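Local structure of cyclopropane-fatty-acyl-phospholipid synthase 1 (Mycobacterium tuberculosis, 1KPG) at the S-adenosyl-L-homocysteine and cetyl-trimethyl-ammonium site. The protein catalyses cyclopropane ring formation at the distal double bond of alpha mycolic acids, transferring a methylene group from S-adenosyl-L-methionine. Sequence-based numbering; all coordinates share one arbitrary frame.

The S-adenosyl-L-homocysteine and cetyl-trimethyl-ammonium site. Residues 12, 16, 33-34, 72-74, 94-95, 99, 122-124, 136-138, 140-142, 169, 192, 200, 205, 269. With SAH (S-adenosyl-L-homocysteine), chain B; 16A (cetyl-trimethyl-ammonium), chain C.
Two backbone carbonyls grip the amino N of SAH: Gly72 O, at 2.6 Å, meets this N nearly along its C=O axis, whereas Ile136 O offers a lone pair. Gly72 belongs to the glycine-rich loop of S-adenosylmethionine-dependent methyltransferases; lacking a side chain, it brings its CA against the ribose C1'. The carboxylate is held by Tyr33 N and the Ser34 hydroxyl.

Gln99 reaches in with an extended chain, and its OE1 accepts from the ribose 3'-hydroxyl O3' at 2.7 Å. The same OE1 takes the Thr94 hydroxyl OG1 at 2.8 Å, fixing Thr94 beside the 2'-hydroxyl, which Leu95 N also bonds. Leu95 lays its branched CG over the adenine six-membered ring of SAH, while the Phe142 ring turns an edge to this SAH ring from the other side, planes 68° apart. Glu124, bent at chi2 (93°), receives N6 on the syn lone pair of OE2 at 3.0 Å, and the backbone amide Trp123 N donates to N1, a pattern that would favour adenine.

Where cofactor and lipid meet, Tyr16 OH and His141 NE2 hydrogen-bond at 2.6 Å, tying the phenol in place with its CE2 3.4 Å from the thioether SD. Tyr33, CG anti to its backbone N (chi1 -162°), presents a ring face to methyl C17 of 16A; this electron-rich face would suit a cationic ammonium's methyl. Phe200 lies flat against C14, and Ile169, Leu192 and Leu205 supply the greasy wall for the curled tail. Cys269, a proposed active-site residue, has its SG 3.5 Å from C3 of 16A.

SAH is the product; its SD marks where the methyl of S-adenosyl-L-methionine would sit. The buried detergent probably mimics the mycolic acyl chain, which the site would bring beside that methyl for cyclopropanation.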
loop_
_atom_site.group_PDB
_atom_site.type_symbol
_atom_site.label_atom_id
_atom_site.label_comp_id
_atom_site.label_asym_id
_atom_site.label_seq_id
_atom_site.Cartn_x
_atom_site.Cartn_y
_atom_site.Cartn_z
ATOM N N VAL A 12 -12.479 0.886 -4.556
ATOM C CA VAL A 12 -11.248 0.106 -4.519
ATOM C C VAL A 12 -11.226 -0.987 -5.575
ATOM O O VAL A 12 -10.222 -1.180 -6.260
ATOM C CB VAL A 12 -11.053 -0.511 -3.122
ATOM C CG1 VAL A 12 -9.866 -1.462 -3.117
ATOM C CG2 VAL A 12 -10.845 0.601 -2.112
ATOM N N TYR A 16 -8.223 -2.443 -8.343
ATOM C CA TYR A 16 -7.655 -3.774 -8.106
ATOM C C TYR A 16 -8.338 -4.995 -8.717
ATOM O O TYR A 16 -7.692 -6.031 -8.894
ATOM C CB TYR A 16 -7.451 -3.994 -6.598
ATOM C CG TYR A 16 -6.669 -2.860 -5.958
ATOM C CD1 TYR A 16 -7.323 -1.854 -5.248
ATOM C CD2 TYR A 16 -5.294 -2.739 -6.152
ATOM C CE1 TYR A 16 -6.635 -0.753 -4.757
ATOM C CE2 TYR A 16 -4.591 -1.636 -5.665
ATOM C CZ TYR A 16 -5.270 -0.644 -4.970
ATOM O OH TYR A 16 -4.590 0.467 -4.518
ATOM N N TYR A 33 2.378 -4.487 -4.808
ATOM C CA TYR A 33 1.929 -3.267 -5.482
ATOM C C TYR A 33 2.142 -2.055 -4.578
ATOM O O TYR A 33 1.184 -1.420 -4.122
ATOM C CB TYR A 33 0.442 -3.429 -5.835
ATOM C CG TYR A 33 -0.122 -2.496 -6.891
ATOM C CD1 TYR A 33 0.689 -1.570 -7.553
ATOM C CD2 TYR A 33 -1.473 -2.551 -7.236
ATOM C CE1 TYR A 33 0.167 -0.723 -8.534
ATOM C CE2 TYR A 33 -2.010 -1.707 -8.215
ATOM C CZ TYR A 33 -1.177 -0.796 -8.859
ATOM O OH TYR A 33 -1.686 0.033 -9.834
ATOM N N SER A 34 3.409 -1.749 -4.322
ATOM C CA SER A 34 3.789 -0.634 -3.476
ATOM C C SER A 34 5.274 -0.340 -3.674
ATOM O O SER A 34 5.972 -1.058 -4.399
ATOM C CB SER A 34 3.486 -0.965 -2.008
ATOM O OG SER A 34 3.943 -2.264 -1.669
ATOM N N GLY A 72 -5.128 -4.263 4.056
ATOM C CA GLY A 72 -4.924 -3.968 2.646
ATOM C C GLY A 72 -3.839 -4.907 2.147
ATOM O O GLY A 72 -2.838 -4.471 1.588
ATOM N N CYS A 73 -4.058 -6.202 2.343
ATOM C CA CYS A 73 -3.084 -7.234 1.992
ATOM C C CYS A 73 -2.729 -7.443 0.525
ATOM O O CYS A 73 -1.821 -8.215 0.219
ATOM C CB CYS A 73 -3.517 -8.572 2.602
ATOM S SG CYS A 73 -5.056 -9.264 1.934
ATOM N N GLY A 74 -3.428 -6.767 -0.384
ATOM C CA GLY A 74 -3.122 -6.930 -1.796
ATOM C C GLY A 74 -3.130 -8.394 -2.189
ATOM O O GLY A 74 -4.015 -9.142 -1.758
ATOM N N THR A 94 -8.835 -7.126 2.634
ATOM C CA THR A 94 -8.810 -6.488 1.317
ATOM C C THR A 94 -10.228 -6.284 0.816
ATOM O O THR A 94 -11.121 -7.060 1.152
ATOM C CB THR A 94 -8.053 -7.333 0.270
ATOM O OG1 THR A 94 -8.021 -6.627 -0.977
ATOM C CG2 THR A 94 -8.742 -8.679 0.065
ATOM N N LEU A 95 -10.437 -5.235 0.024
ATOM C CA LEU A 95 -11.759 -4.957 -0.527
ATOM C C LEU A 95 -11.849 -5.494 -1.947
ATOM O O LEU A 95 -12.902 -5.419 -2.583
ATOM C CB LEU A 95 -12.043 -3.447 -0.524
ATOM C CG LEU A 95 -11.991 -2.735 0.832
ATOM C CD1 LEU A 95 -12.479 -1.295 0.679
ATOM C CD2 LEU A 95 -12.867 -3.472 1.839
ATOM N N GLN A 99 -8.090 -10.226 -5.347
ATOM C CA GLN A 99 -6.991 -10.422 -4.401
ATOM C C GLN A 99 -7.408 -11.411 -3.307
ATOM O O GLN A 99 -6.626 -12.273 -2.909
ATOM C CB GLN A 99 -6.565 -9.092 -3.765
ATOM C CG GLN A 99 -6.048 -8.060 -4.764
ATOM C CD GLN A 99 -5.691 -6.736 -4.113
ATOM O OE1 GLN A 99 -6.204 -6.399 -3.045
ATOM N NE2 GLN A 99 -4.818 -5.971 -4.762
ATOM N N GLY A 122 -13.234 -4.748 5.037
ATOM C CA GLY A 122 -12.385 -3.622 5.357
ATOM C C GLY A 122 -12.070 -3.640 6.835
ATOM O O GLY A 122 -12.701 -4.377 7.603
ATOM N N TRP A 123 -11.086 -2.851 7.243
ATOM C CA TRP A 123 -10.753 -2.779 8.656
ATOM C C TRP A 123 -12.004 -2.332 9.406
ATOM O O TRP A 123 -12.167 -2.616 10.592
ATOM C CB TRP A 123 -9.622 -1.774 8.899
ATOM C CG TRP A 123 -9.851 -0.404 8.318
ATOM C CD1 TRP A 123 -9.426 0.051 7.103
ATOM C CD2 TRP A 123 -10.535 0.695 8.938
ATOM N NE1 TRP A 123 -9.795 1.364 6.930
ATOM C CE2 TRP A 123 -10.479 1.784 8.040
ATOM C CE3 TRP A 123 -11.190 0.865 10.166
ATOM C CZ2 TRP A 123 -11.054 3.028 8.330
ATOM C CZ3 TRP A 123 -11.762 2.105 10.455
ATOM C CH2 TRP A 123 -11.690 3.169 9.540
ATOM N N GLU A 124 -12.889 -1.640 8.691
ATOM C CA GLU A 124 -14.137 -1.129 9.247
ATOM C C GLU A 124 -15.022 -2.235 9.800
ATOM O O GLU A 124 -15.927 -1.976 10.588
ATOM C CB GLU A 124 -14.946 -0.387 8.171
ATOM C CG GLU A 124 -14.376 0.932 7.676
ATOM C CD GLU A 124 -13.499 0.792 6.441
ATOM O OE1 GLU A 124 -13.362 1.791 5.708
ATOM O OE2 GLU A 124 -12.943 -0.301 6.207
ATOM N N ILE A 136 0.437 -1.412 4.184
ATOM C CA ILE A 136 1.276 -0.794 3.166
ATOM C C ILE A 136 0.491 -0.388 1.915
ATOM O O ILE A 136 -0.015 -1.243 1.182
ATOM C CB ILE A 136 2.403 -1.766 2.775
ATOM C CG1 ILE A 136 3.244 -2.097 4.016
ATOM C CG2 ILE A 136 3.248 -1.174 1.665
ATOM C CD1 ILE A 136 4.104 -3.356 3.885
ATOM N N GLY A 137 0.381 0.920 1.690
ATOM C CA GLY A 137 -0.329 1.424 0.527
ATOM C C GLY A 137 -1.849 1.325 0.513
ATOM O O GLY A 137 -2.454 1.413 -0.551
ATOM N N ALA A 138 -2.473 1.143 1.671
ATOM C CA ALA A 138 -3.936 1.053 1.747
ATOM C C ALA A 138 -4.539 2.330 2.345
ATOM O O ALA A 138 -5.653 2.737 2.002
ATOM C CB ALA A 138 -4.339 -0.151 2.594
ATOM N N GLU A 140 -4.119 5.308 1.768
ATOM C CA GLU A 140 -4.503 6.304 0.772
ATOM C C GLU A 140 -5.938 6.152 0.270
ATOM O O GLU A 140 -6.495 7.076 -0.326
ATOM C CB GLU A 140 -3.537 6.258 -0.417
ATOM C CG GLU A 140 -2.071 6.443 -0.039
ATOM C CD GLU A 140 -1.362 5.131 0.240
ATOM O OE1 GLU A 140 -1.980 4.219 0.830
ATOM O OE2 GLU A 140 -0.171 5.013 -0.123
ATOM N N HIS A 141 -6.529 4.988 0.518
ATOM C CA HIS A 141 -7.893 4.697 0.096
ATOM C C HIS A 141 -8.921 4.957 1.203
ATOM O O HIS A 141 -10.128 4.946 0.959
ATOM C CB HIS A 141 -8.005 3.227 -0.324
ATOM C CG HIS A 141 -7.350 2.905 -1.631
ATOM N ND1 HIS A 141 -7.872 3.300 -2.844
ATOM C CD2 HIS A 141 -6.233 2.192 -1.918
ATOM C CE1 HIS A 141 -7.109 2.842 -3.821
ATOM N NE2 HIS A 141 -6.108 2.167 -3.286
ATOM N N PHE A 142 -8.446 5.176 2.422
ATOM C CA PHE A 142 -9.351 5.388 3.545
ATOM C C PHE A 142 -10.153 6.680 3.445
ATOM O O PHE A 142 -11.339 6.700 3.762
ATOM C CB PHE A 142 -8.571 5.348 4.867
ATOM C CG PHE A 142 -7.840 4.041 5.112
ATOM C CD1 PHE A 142 -8.032 2.943 4.272
ATOM C CD2 PHE A 142 -6.977 3.907 6.199
ATOM C CE1 PHE A 142 -7.377 1.733 4.512
ATOM C CE2 PHE A 142 -6.315 2.693 6.452
ATOM C CZ PHE A 142 -6.516 1.606 5.605
ATOM N N ILE A 169 1.877 6.649 1.055
ATOM C CA ILE A 169 2.330 7.737 0.206
ATOM C C ILE A 169 1.857 9.004 0.913
ATOM O O ILE A 169 0.848 8.984 1.616
ATOM C CB ILE A 169 1.669 7.633 -1.194
ATOM C CG1 ILE A 169 2.317 6.485 -1.972
ATOM C CG2 ILE A 169 1.783 8.958 -1.953
ATOM C CD1 ILE A 169 1.499 6.004 -3.154
ATOM N N LEU A 192 -2.784 15.144 -9.942
ATOM C CA LEU A 192 -3.550 14.591 -8.832
ATOM C C LEU A 192 -5.004 14.356 -9.204
ATOM O O LEU A 192 -5.604 13.366 -8.793
ATOM C CB LEU A 192 -3.486 15.528 -7.622
ATOM C CG LEU A 192 -2.136 15.733 -6.939
ATOM C CD1 LEU A 192 -2.288 16.768 -5.831
ATOM C CD2 LEU A 192 -1.633 14.415 -6.372
ATOM N N PHE A 200 -7.499 5.910 -9.083
ATOM C CA PHE A 200 -7.921 5.544 -7.735
ATOM C C PHE A 200 -9.116 6.359 -7.253
ATOM O O PHE A 200 -8.961 7.290 -6.465
ATOM C CB PHE A 200 -6.763 5.719 -6.752
ATOM C CG PHE A 200 -5.554 4.894 -7.089
ATOM C CD1 PHE A 200 -4.360 5.508 -7.464
ATOM C CD2 PHE A 200 -5.607 3.504 -7.038
ATOM C CE1 PHE A 200 -3.237 4.754 -7.781
ATOM C CE2 PHE A 200 -4.479 2.734 -7.356
ATOM C CZ PHE A 200 -3.295 3.363 -7.727
ATOM N N LEU A 205 -4.596 12.030 -0.908
ATOM C CA LEU A 205 -3.180 12.177 -0.608
ATOM C C LEU A 205 -2.967 12.748 0.793
ATOM O O LEU A 205 -3.303 13.904 1.068
ATOM C CB LEU A 205 -2.513 13.091 -1.638
ATOM C CG LEU A 205 -0.988 13.192 -1.522
ATOM C CD1 LEU A 205 -0.380 11.809 -1.709
ATOM C CD2 LEU A 205 -0.444 14.164 -2.568
ATOM N N CYS A 269 3.412 9.305 -12.194
ATOM C CA CYS A 269 3.731 9.194 -10.779
ATOM C C CYS A 269 5.243 9.191 -10.578
ATOM O O CYS A 269 5.758 9.842 -9.671
ATOM C CB CYS A 269 3.100 7.927 -10.184
ATOM S SG CYS A 269 1.286 8.001 -10.023
HETATM N N SAH B . -0.395 -3.965 0.819
HETATM C CA SAH B . -0.349 -4.548 -0.525
HETATM C CB SAH B . -1.455 -3.992 -1.440
HETATM C CG SAH B . -1.487 -2.464 -1.683
HETATM S SD SAH B . -2.808 -1.948 -2.814
HETATM C C SAH B . 1.011 -4.305 -1.187
HETATM O O SAH B . 1.761 -3.442 -0.685
HETATM O OXT SAH B . 1.308 -4.969 -2.208
HETATM C "C5'" SAH B . -4.039 -1.190 -1.706
HETATM C "C4'" SAH B . -4.712 -2.268 -0.865
HETATM O "O4'" SAH B . -5.449 -1.773 0.284
HETATM C "C3'" SAH B . -5.687 -3.142 -1.651
HETATM O "O3'" SAH B . -5.437 -4.518 -1.310
HETATM C "C2'" SAH B . -7.043 -2.664 -1.175
HETATM O "O2'" SAH B . -8.040 -3.662 -1.375
HETATM C "C1'" SAH B . -6.758 -2.374 0.257
HETATM N N9 SAH B . -7.738 -1.520 0.952
HETATM C C8 SAH B . -8.226 -0.144 0.632
HETATM N N7 SAH B . -9.095 0.324 1.469
HETATM C C5 SAH B . -9.238 -0.725 2.407
HETATM C C6 SAH B . -10.039 -0.859 3.588
HETATM N N6 SAH B . -10.864 0.113 4.021
HETATM N N1 SAH B . -9.949 -2.032 4.300
HETATM C C2 SAH B . -9.125 -3.016 3.881
HETATM N N3 SAH B . -8.325 -3.017 2.801
HETATM C C4 SAH B . -8.427 -1.836 2.098
HETATM C C1 16A C . 2.058 4.950 -7.073
HETATM C C2 16A C . 0.839 5.816 -6.746
HETATM C C3 16A C . 1.230 7.290 -6.557
HETATM C C4 16A C . 0.074 8.240 -6.213
HETATM C C5 16A C . 0.571 9.690 -6.068
HETATM C C6 16A C . -0.500 10.743 -5.713
HETATM C C7 16A C . -1.815 10.851 -6.533
HETATM C C8 16A C . -3.207 10.618 -5.893
HETATM C C9 16A C . -3.383 10.617 -4.354
HETATM C C10 16A C . -3.316 9.234 -3.713
HETATM C C11 16A C . -4.607 8.380 -3.626
HETATM C C12 16A C . -4.598 6.886 -4.036
HETATM C C13 16A C . -3.320 6.072 -3.727
HETATM C C14 16A C . -3.397 4.605 -4.158
HETATM C C15 16A C . -1.992 3.989 -4.009
HETATM C C16 16A C . -1.999 2.529 -4.518
HETATM N N1 16A C . -0.844 1.637 -4.506
HETATM C C17 16A C . -1.352 0.371 -5.152
HETATM C C18 16A C . 0.342 2.113 -5.328
HETATM C C19 16A C . -0.452 1.264 -3.092
HETATM O O HOH W 1 -11.105 2.246 1.600
#